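Local structure of methylxanthine N1-demethylase NdmA (Pseudomonas putida, 6ICN) at residues D130-E135 against I143-S148; T187-F192 against F222-P227. The protein catalyses the NAD(P)H- and oxygen-dependent N1-demethylation of caffeine to theobromine and formaldehyde, as a Rieske non-heme iron oxygenase. All coordinates share one frame; numbering follows the deposited sequence.

Both contacts are buried, yet they serve different parts of the chain: their centres lie 35 Å apart, on opposite sides of the chain's centre, with nearest atoms about 21 Å apart. Interaction 1 joins strands 131-137 and 140-144, neighbours in the six-stranded antiparallel sheet, and lies away from the cluster and the metal site. Interaction 2 packs the loop between helices 179-186 and 192-195 against strand 219-225 of the seven-stranded sheet. They share no element. The chemistry differs accordingly: 130-135 and 143-148 combine polar bonds (backbone, salt bridge, water) with apolar packing, including a CH-pi contact, whereas 187-192 and 222-227 meet through apolar contacts, chiefly between aromatic rings.

Interaction 1: D130-E135 against I143-S148; sequences DRFDCE and IRLDSS
Asp133 and Arg144 face each other across an antiparallel beta hairpin, strands 131-137 and 140-144, neighbours in the six-stranded antiparallel sheet of the Rieske domain. In the backbone, Arg144 N donates to Asp133 O at 3.0 Å with an N-H...O angle of 161°. The same carbonyl oxygen receives a CA-H...O contact from Ile143, whose CA lies 3.3 Å from Asp133 O. One residue on, Cys134 and Ile143 form a non-hydrogen-bonded pair.

Apolar packing occupies the face of Cys134 and Ile143, where SG lies against CG1. Leu145 CD2 sits over one face of the Phe132 ring, 4.0 Å from its centroid, a CH-pi contact. Leu64 of strand 62-69 packs on Phe132, Ile143 and Leu145.

The charged side chains form a network. Arg144 and Asp133 run side by side, and a bend at chi3 (60°) turns the guanidinium so that NH2 meets Asp133 OD2 at 3.0 Å, on the anti side and tilted out of the carboxylate plane. The other oxygen, OD1, takes Arg131 NH2 at 2.7 Å, so two arginines share one carboxylate. A water bridges the segments: it accepts from Asp133 N, donates to Arg144 O at 2.8 Å, and lies 2.9 Å from Ser147 OG.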
ATOM      1  N   ASP A 130      17.917  32.080 -17.311  1.00 17.66           N
ATOM      2  CA  ASP A 130      18.075  33.036 -16.216  1.00 19.83           C
ATOM      3  C   ASP A 130      18.851  32.402 -15.072  1.00 19.89           C
ATOM      4  O   ASP A 130      18.642  31.233 -14.741  1.00 19.84           O
ATOM      5  CB  ASP A 130      16.718  33.506 -15.680  1.00 22.44           C
ATOM      6  CG  ASP A 130      15.955  34.374 -16.657  1.00 28.95           C
ATOM      7  OD1 ASP A 130      16.565  34.986 -17.560  1.00 26.11           O
ATOM      8  OD2 ASP A 130      14.722  34.445 -16.506  1.00 25.70           O
ATOM      9  N   ARG A 131      19.769  33.167 -14.482  1.00 19.08           N
ATOM     10  CA  ARG A 131      20.445  32.741 -13.271  1.00 18.80           C
ATOM     11  C   ARG A 131      20.151  33.738 -12.159  1.00 18.08           C
ATOM     12  O   ARG A 131      19.699  34.862 -12.404  1.00 19.94           O
ATOM     13  CB  ARG A 131      21.963  32.565 -13.480  1.00 24.78           C
ATOM     14  CG  ARG A 131      22.731  33.797 -13.906  1.00 29.72           C
ATOM     15  CD  ARG A 131      23.568  34.325 -12.748  1.00 34.39           C
ATOM     16  NE  ARG A 131      22.930  35.491 -12.159  1.00 38.74           N
ATOM     17  CZ  ARG A 131      23.166  35.967 -10.937  1.00 32.29           C
ATOM     18  NH1 ARG A 131      24.034  35.379 -10.116  1.00 31.12           N
ATOM     19  NH2 ARG A 131      22.503  37.042 -10.534  1.00 37.15           N
ATOM     20  N   PHE A 132      20.369  33.296 -10.926  1.00 16.98           N
ATOM     21  CA  PHE A 132      19.961  34.045  -9.749  1.00 17.54           C
ATOM     22  C   PHE A 132      21.072  34.023  -8.720  1.00 16.44           C
ATOM     23  O   PHE A 132      21.801  33.030  -8.590  1.00 17.58           O
ATOM     24  CB  PHE A 132      18.677  33.457  -9.123  1.00 17.49           C
ATOM     25  CG  PHE A 132      17.549  33.372 -10.090  1.00 16.05           C
ATOM     26  CD1 PHE A 132      16.733  34.473 -10.321  1.00 20.12           C
ATOM     27  CD2 PHE A 132      17.344  32.220 -10.838  1.00 18.75           C
ATOM     28  CE1 PHE A 132      15.707  34.406 -11.245  1.00 18.97           C
ATOM     29  CE2 PHE A 132      16.338  32.152 -11.772  1.00 19.76           C
ATOM     30  CZ  PHE A 132      15.506  33.250 -11.971  1.00 23.26           C
ATOM     31  N   ASP A 133      21.177  35.124  -7.975  1.00 19.16           N
ATOM     32  CA  ASP A 133      22.103  35.186  -6.855  1.00 18.95           C
ATOM     33  C   ASP A 133      21.919  33.978  -5.946  1.00 19.27           C
ATOM     34  O   ASP A 133      20.797  33.666  -5.518  1.00 17.63           O
ATOM     35  CB  ASP A 133      21.903  36.488  -6.066  1.00 20.80           C
ATOM     36  CG  ASP A 133      22.632  37.677  -6.706  1.00 24.92           C
ATOM     37  OD1 ASP A 133      22.918  37.619  -7.917  1.00 23.52           O
ATOM     38  OD2 ASP A 133      22.914  38.664  -5.990  1.00 27.55           O
ATOM     39  N   CYS A 134      23.025  33.286  -5.685  1.00 16.11           N
ATOM     40  CA  CYS A 134      23.012  32.010  -4.973  1.00 17.50           C
ATOM     41  C   CYS A 134      24.280  31.904  -4.140  1.00 18.47           C
ATOM     42  O   CYS A 134      25.379  32.047  -4.685  1.00 19.50           O
ATOM     43  CB  CYS A 134      22.942  30.843  -5.964  1.00 16.67           C
ATOM     44  SG  CYS A 134      22.834  29.225  -5.152  1.00 18.02           S
ATOM     45  N   GLU A 135      24.135  31.648  -2.840  1.00 16.92           N
ATOM     46  CA  GLU A 135      25.269  31.542  -1.925  1.00 18.95           C
ATOM     47  C   GLU A 135      25.022  30.471  -0.874  1.00 18.67           C
ATOM     48  O   GLU A 135      23.891  30.287  -0.404  1.00 19.45           O
ATOM     49  CB  GLU A 135      25.543  32.851  -1.160  1.00 22.87           C
ATOM     50  CG  GLU A 135      25.880  34.022  -2.041  1.00 25.64           C
ATOM     51  CD  GLU A 135      27.299  33.954  -2.565  1.00 32.78           C
ATOM     52  OE1 GLU A 135      28.150  33.296  -1.913  1.00 36.38           O
ATOM     53  OE2 GLU A 135      27.556  34.555  -3.631  1.00 35.98           O
ATOM     54  N   ILE A 143      18.980  31.622  -2.052  1.00 15.11           N
ATOM     55  CA  ILE A 143      18.721  32.211  -3.361  1.00 14.46           C
ATOM     56  C   ILE A 143      17.964  33.525  -3.197  1.00 17.38           C
ATOM     57  O   ILE A 143      17.019  33.614  -2.407  1.00 16.13           O
ATOM     58  CB  ILE A 143      17.931  31.251  -4.278  1.00 14.10           C
ATOM     59  CG1 ILE A 143      18.800  30.046  -4.642  1.00 15.66           C
ATOM     60  CG2 ILE A 143      17.476  31.966  -5.559  1.00 14.62           C
ATOM     61  CD1 ILE A 143      18.028  28.994  -5.446  1.00 15.90           C
ATOM     62  N   ARG A 144      18.384  34.555  -3.948  1.00 16.28           N
ATOM     63  CA  ARG A 144      17.619  35.799  -4.057  1.00 15.81           C
ATOM     64  C   ARG A 144      17.151  35.950  -5.494  1.00 17.40           C
ATOM     65  O   ARG A 144      17.973  36.085  -6.410  1.00 18.54           O
ATOM     66  CB  ARG A 144      18.442  37.021  -3.635  1.00 19.06           C
ATOM     67  CG  ARG A 144      17.647  38.340  -3.779  1.00 19.06           C
ATOM     68  CD  ARG A 144      18.430  39.507  -3.189  1.00 19.76           C
ATOM     69  NE  ARG A 144      19.729  39.687  -3.852  1.00 21.34           N
ATOM     70  CZ  ARG A 144      20.663  40.535  -3.432  1.00 24.57           C
ATOM     71  NH1 ARG A 144      20.447  41.290  -2.361  1.00 21.28           N
ATOM     72  NH2 ARG A 144      21.812  40.647  -4.090  1.00 23.52           N
ATOM     73  N   LEU A 145      15.829  35.941  -5.690  1.00 16.03           N
ATOM     74  CA  LEU A 145      15.296  35.929  -7.049  1.00 15.38           C
ATOM     75  C   LEU A 145      15.438  37.281  -7.737  1.00 18.65           C
ATOM     76  O   LEU A 145      15.683  37.337  -8.948  1.00 18.72           O
ATOM     77  CB  LEU A 145      13.830  35.503  -7.037  1.00 16.96           C
ATOM     78  CG  LEU A 145      13.610  34.016  -6.744  1.00 17.55           C
ATOM     79  CD1 LEU A 145      12.143  33.765  -6.472  1.00 19.05           C
ATOM     80  CD2 LEU A 145      14.092  33.174  -7.920  1.00 20.94           C
ATOM     81  N   ASP A 146      15.231  38.368  -7.004  1.00 18.17           N
ATOM     82  CA  ASP A 146      15.324  39.724  -7.544  1.00 20.92           C
ATOM     83  C   ASP A 146      16.400  40.477  -6.770  1.00 19.20           C
ATOM     84  O   ASP A 146      16.251  40.739  -5.564  1.00 19.45           O
ATOM     85  CB  ASP A 146      13.978  40.444  -7.457  1.00 20.49           C
ATOM     86  CG  ASP A 146      13.931  41.698  -8.320  1.00 24.00           C
ATOM     87  OD1 ASP A 146      14.970  42.375  -8.415  1.00 24.34           O
ATOM     88  OD2 ASP A 146      12.871  41.992  -8.920  1.00 26.47           O
ATOM     89  N   SER A 147      17.480  40.837  -7.464  1.00 20.51           N
ATOM     90  CA  SER A 147      18.581  41.546  -6.836  1.00 20.15           C
ATOM     91  C   SER A 147      18.598  43.027  -7.204  1.00 21.77           C
ATOM     92  O   SER A 147      19.548  43.724  -6.839  1.00 23.94           O
ATOM     93  CB  SER A 147      19.921  40.901  -7.211  1.00 23.29           C
ATOM     94  OG  SER A 147      19.987  39.533  -6.796  1.00 22.75           O
ATOM     95  N   SER A 148      17.551  43.523  -7.874  1.00 21.92           N
ATOM     96  CA  SER A 148      17.603  44.868  -8.457  1.00 24.27           C
ATOM     97  C   SER A 148      17.563  45.965  -7.397  1.00 27.02           C
ATOM     98  O   SER A 148      18.115  47.053  -7.616  1.00 27.11           O
ATOM     99  CB  SER A 148      16.467  45.049  -9.463  1.00 26.69           C
ATOM    100  OG  SER A 148      15.184  44.977  -8.842  1.00 26.11           O
TER
HETATM  101  O   HOH W   1      19.206  37.368  -8.516  1.00 19.65           O

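Interaction 2: T187-F192 against F222-P227. With CO (cobalt (II) ion), chain E.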
ATOM      1  N   THR A 187       7.375  32.474  17.268  1.00 17.50           N
ATOM      2  CA  THR A 187       7.591  33.573  18.203  1.00 21.69           C
ATOM      3  C   THR A 187       6.400  33.813  19.116  1.00 22.98           C
ATOM      4  O   THR A 187       6.351  34.839  19.797  1.00 23.66           O
ATOM      5  CB  THR A 187       7.899  34.868  17.441  1.00 18.31           C
ATOM      6  OG1 THR A 187       6.805  35.188  16.580  1.00 18.92           O
ATOM      7  CG2 THR A 187       9.192  34.750  16.601  1.00 20.91           C
ATOM      8  N   ASP A 188       5.424  32.913  19.119  1.00 21.07           N
ATOM      9  CA  ASP A 188       4.176  33.118  19.842  1.00 22.39           C
ATOM     10  C   ASP A 188       4.337  32.655  21.282  1.00 24.37           C
ATOM     11  O   ASP A 188       4.528  31.460  21.533  1.00 27.38           O
ATOM     12  CB  ASP A 188       3.064  32.350  19.139  1.00 21.42           C
ATOM     13  CG  ASP A 188       1.714  32.554  19.773  1.00 31.14           C
ATOM     14  OD1 ASP A 188       1.541  32.148  20.935  1.00 30.30           O
ATOM     15  OD2 ASP A 188       0.819  33.081  19.072  1.00 37.24           O
ATOM     16  N   PHE A 189       4.244  33.602  22.229  1.00 27.59           N
ATOM     17  CA  PHE A 189       4.403  33.305  23.648  1.00 28.44           C
ATOM     18  C   PHE A 189       3.175  32.621  24.258  1.00 26.18           C
ATOM     19  O   PHE A 189       3.307  31.922  25.264  1.00 32.24           O
ATOM     20  CB  PHE A 189       4.691  34.594  24.442  1.00 31.45           C
ATOM     21  CG  PHE A 189       5.878  35.410  23.944  1.00 33.04           C
ATOM     22  CD1 PHE A 189       6.891  34.843  23.181  1.00 33.52           C
ATOM     23  CD2 PHE A 189       5.981  36.767  24.274  1.00 35.86           C
ATOM     24  CE1 PHE A 189       7.978  35.625  22.741  1.00 32.36           C
ATOM     25  CE2 PHE A 189       7.059  37.547  23.844  1.00 32.91           C
ATOM     26  CZ  PHE A 189       8.057  36.975  23.078  1.00 36.45           C
ATOM     27  N   SER A 190       1.998  32.783  23.655  1.00 27.80           N
ATOM     28  CA  SER A 190       0.738  32.345  24.250  1.00 27.13           C
ATOM     29  C   SER A 190       0.415  30.864  24.038  1.00 24.60           C
ATOM     30  O   SER A 190      -0.369  30.300  24.812  1.00 23.63           O
ATOM     31  CB  SER A 190      -0.408  33.182  23.668  1.00 23.17           C
ATOM     32  OG  SER A 190      -0.333  34.527  24.115  1.00 31.51           O
ATOM     33  N   HIS A 191       0.962  30.220  22.998  1.00 24.25           N
ATOM     34  CA  HIS A 191       0.515  28.872  22.676  1.00 22.61           C
ATOM     35  C   HIS A 191       1.265  27.789  23.433  1.00 23.70           C
ATOM     36  O   HIS A 191       0.761  26.657  23.504  1.00 24.50           O
ATOM     37  CB  HIS A 191       0.633  28.613  21.164  1.00 22.50           C
ATOM     38  CG  HIS A 191       2.013  28.235  20.705  1.00 24.75           C
ATOM     39  ND1 HIS A 191       3.050  29.138  20.613  1.00 24.04           N
ATOM     40  CD2 HIS A 191       2.514  27.048  20.281  1.00 22.73           C
ATOM     41  CE1 HIS A 191       4.136  28.524  20.177  1.00 24.95           C
ATOM     42  NE2 HIS A 191       3.834  27.256  19.955  1.00 19.28           N
ATOM     43  N   PHE A 192       2.438  28.113  24.009  1.00 26.30           N
ATOM     44  CA  PHE A 192       3.259  27.083  24.644  1.00 29.71           C
ATOM     45  C   PHE A 192       2.445  26.270  25.637  1.00 27.20           C
ATOM     46  O   PHE A 192       2.528  25.037  25.671  1.00 28.79           O
ATOM     47  CB  PHE A 192       4.473  27.702  25.356  1.00 26.49           C
ATOM     48  CG  PHE A 192       5.484  28.350  24.434  1.00 31.13           C
ATOM     49  CD1 PHE A 192       6.303  27.587  23.626  1.00 30.29           C
ATOM     50  CD2 PHE A 192       5.644  29.726  24.411  1.00 34.26           C
ATOM     51  CE1 PHE A 192       7.246  28.176  22.798  1.00 31.51           C
ATOM     52  CE2 PHE A 192       6.593  30.329  23.579  1.00 33.85           C
ATOM     53  CZ  PHE A 192       7.390  29.549  22.763  1.00 32.53           C
ATOM     54  N   PHE A 222      14.094  41.478  20.294  1.00 26.55           N
ATOM     55  CA  PHE A 222      13.325  41.529  21.535  1.00 26.81           C
ATOM     56  C   PHE A 222      13.767  40.392  22.453  1.00 29.48           C
ATOM     57  O   PHE A 222      14.319  39.384  21.999  1.00 26.12           O
ATOM     58  CB  PHE A 222      11.803  41.492  21.276  1.00 24.65           C
ATOM     59  CG  PHE A 222      11.337  40.382  20.341  1.00 22.56           C
ATOM     60  CD1 PHE A 222      11.301  40.577  18.964  1.00 23.55           C
ATOM     61  CD2 PHE A 222      10.889  39.180  20.856  1.00 23.53           C
ATOM     62  CE1 PHE A 222      10.850  39.557  18.109  1.00 24.16           C
ATOM     63  CE2 PHE A 222      10.436  38.150  20.018  1.00 21.55           C
ATOM     64  CZ  PHE A 222      10.425  38.339  18.644  1.00 20.14           C
ATOM     65  N   VAL A 223      13.527  40.579  23.759  1.00 28.72           N
ATOM     66  CA  VAL A 223      13.992  39.672  24.810  1.00 28.95           C
ATOM     67  C   VAL A 223      12.820  39.252  25.696  1.00 35.65           C
ATOM     68  O   VAL A 223      11.947  40.067  26.016  1.00 39.51           O
ATOM     69  CB  VAL A 223      15.111  40.329  25.649  1.00 33.07           C
ATOM     70  CG1 VAL A 223      15.584  39.401  26.763  1.00 36.84           C
ATOM     71  CG2 VAL A 223      16.277  40.730  24.758  1.00 34.90           C
ATOM     72  N   TYR A 224      12.805  37.979  26.101  1.00 32.98           N
ATOM     73  CA  TYR A 224      11.702  37.391  26.865  1.00 32.06           C
ATOM     74  C   TYR A 224      12.273  36.448  27.914  1.00 36.38           C
ATOM     75  O   TYR A 224      12.913  35.449  27.572  1.00 37.68           O
ATOM     76  CB  TYR A 224      10.734  36.653  25.929  1.00 36.64           C
ATOM     77  CG  TYR A 224       9.629  35.828  26.583  1.00 39.42           C
ATOM     78  CD1 TYR A 224       9.147  36.132  27.856  1.00 41.25           C
ATOM     79  CD2 TYR A 224       9.057  34.743  25.913  1.00 37.08           C
ATOM     80  CE1 TYR A 224       8.140  35.375  28.448  1.00 41.95           C
ATOM     81  CE2 TYR A 224       8.040  33.983  26.497  1.00 41.41           C
ATOM     82  CZ  TYR A 224       7.586  34.307  27.764  1.00 43.27           C
ATOM     83  OH  TYR A 224       6.581  33.569  28.361  1.00 43.72           O
ATOM     84  N   ASP A 225      12.039  36.752  29.192  1.00 37.48           N
ATOM     85  CA  ASP A 225      12.452  35.870  30.288  1.00 40.82           C
ATOM     86  C   ASP A 225      11.292  34.935  30.613  1.00 41.00           C
ATOM     87  O   ASP A 225      10.315  35.341  31.250  1.00 40.76           O
ATOM     88  CB  ASP A 225      12.878  36.683  31.505  1.00 39.48           C
ATOM     89  CG  ASP A 225      14.040  37.604  31.201  1.00 44.54           C
ATOM     90  OD1 ASP A 225      15.031  37.126  30.602  1.00 42.61           O
ATOM     91  OD2 ASP A 225      13.962  38.803  31.549  1.00 48.39           O
ATOM     92  N   THR A 226      11.401  33.675  30.172  1.00 40.17           N
ATOM     93  CA  THR A 226      10.338  32.695  30.379  1.00 41.90           C
ATOM     94  C   THR A 226      10.226  32.325  31.862  1.00 43.74           C
ATOM     95  O   THR A 226      11.144  32.586  32.651  1.00 40.30           O
ATOM     96  CB  THR A 226      10.591  31.440  29.535  1.00 40.27           C
ATOM     97  OG1 THR A 226      11.794  30.786  29.974  1.00 37.15           O
ATOM     98  CG2 THR A 226      10.708  31.805  28.052  1.00 35.90           C
ATOM     99  N   PRO A 227       9.093  31.741  32.273  1.00 41.90           N
ATOM    100  CA  PRO A 227       8.945  31.331  33.677  1.00 44.44           C
ATOM    101  C   PRO A 227      10.005  30.323  34.104  1.00 46.36           C
ATOM    102  O   PRO A 227      10.465  29.491  33.316  1.00 40.25           O
ATOM    103  CB  PRO A 227       7.542  30.711  33.721  1.00 41.52           C
ATOM    104  CG  PRO A 227       6.802  31.389  32.620  1.00 42.92           C
ATOM    105  CD  PRO A 227       7.817  31.637  31.535  1.00 44.62           C
TER
HETATM  106 CO    CO E 401       4.968  25.743  19.040  1.00 20.13          CO
HETATM  107  O   HOH W   2       6.299  27.100  18.151  1.00 22.95           O
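The metal-binding loop between helices 179-186 and 192-195 rests on strand 219-225 through three aromatic rings, with Phe189 in the middle. Tyr224 CD2 stands 3.4 Å above the plane of the Phe189 ring, over its centre, and approaches Phe189 CE1 to 3.5 Å. The two ring planes are inclined at 35° with centroids 4.2 Å apart, an oblique pair in which the side chains run past each other in opposite directions. Placing CG of Tyr224 anti to the backbone nitrogen (chi1 172°) brings its ring over that of Phe189, and Thr226 CG2 packs on its opposite face. Two residues earlier in the strand, Phe222 CE2 comes within 4.1 Å of Phe189 CZ, and Thr187 CG2 meets the edge of the Phe222 ring.

This packing belongs to the catalytic domain of a Rieske oxygenase, where the loop supplies a ligand to the mononuclear metal site, occupied here by cobalt. His191 NE2 binds the ion at 2.1 Å, with His196 and Asp307 as further protein ligands. Asp188 OD1 accepts from His191 N at 2.9 Å, an Asx motif that fixes the turn between them. Asp188 OD2 reaches His102 of the second subunit, a residue of that subunit's cluster pocket.

Were Phe189 cut back to an alanine, the loop is likely to lose its contact with the rings of Tyr224 and Phe222, leaving a gap there and the turn that carries His191 less firmly seated. Val331 of helix 330-348 touches Thr187, Phe189 and Phe222, and Pro208 also packs against the Phe189 side chain.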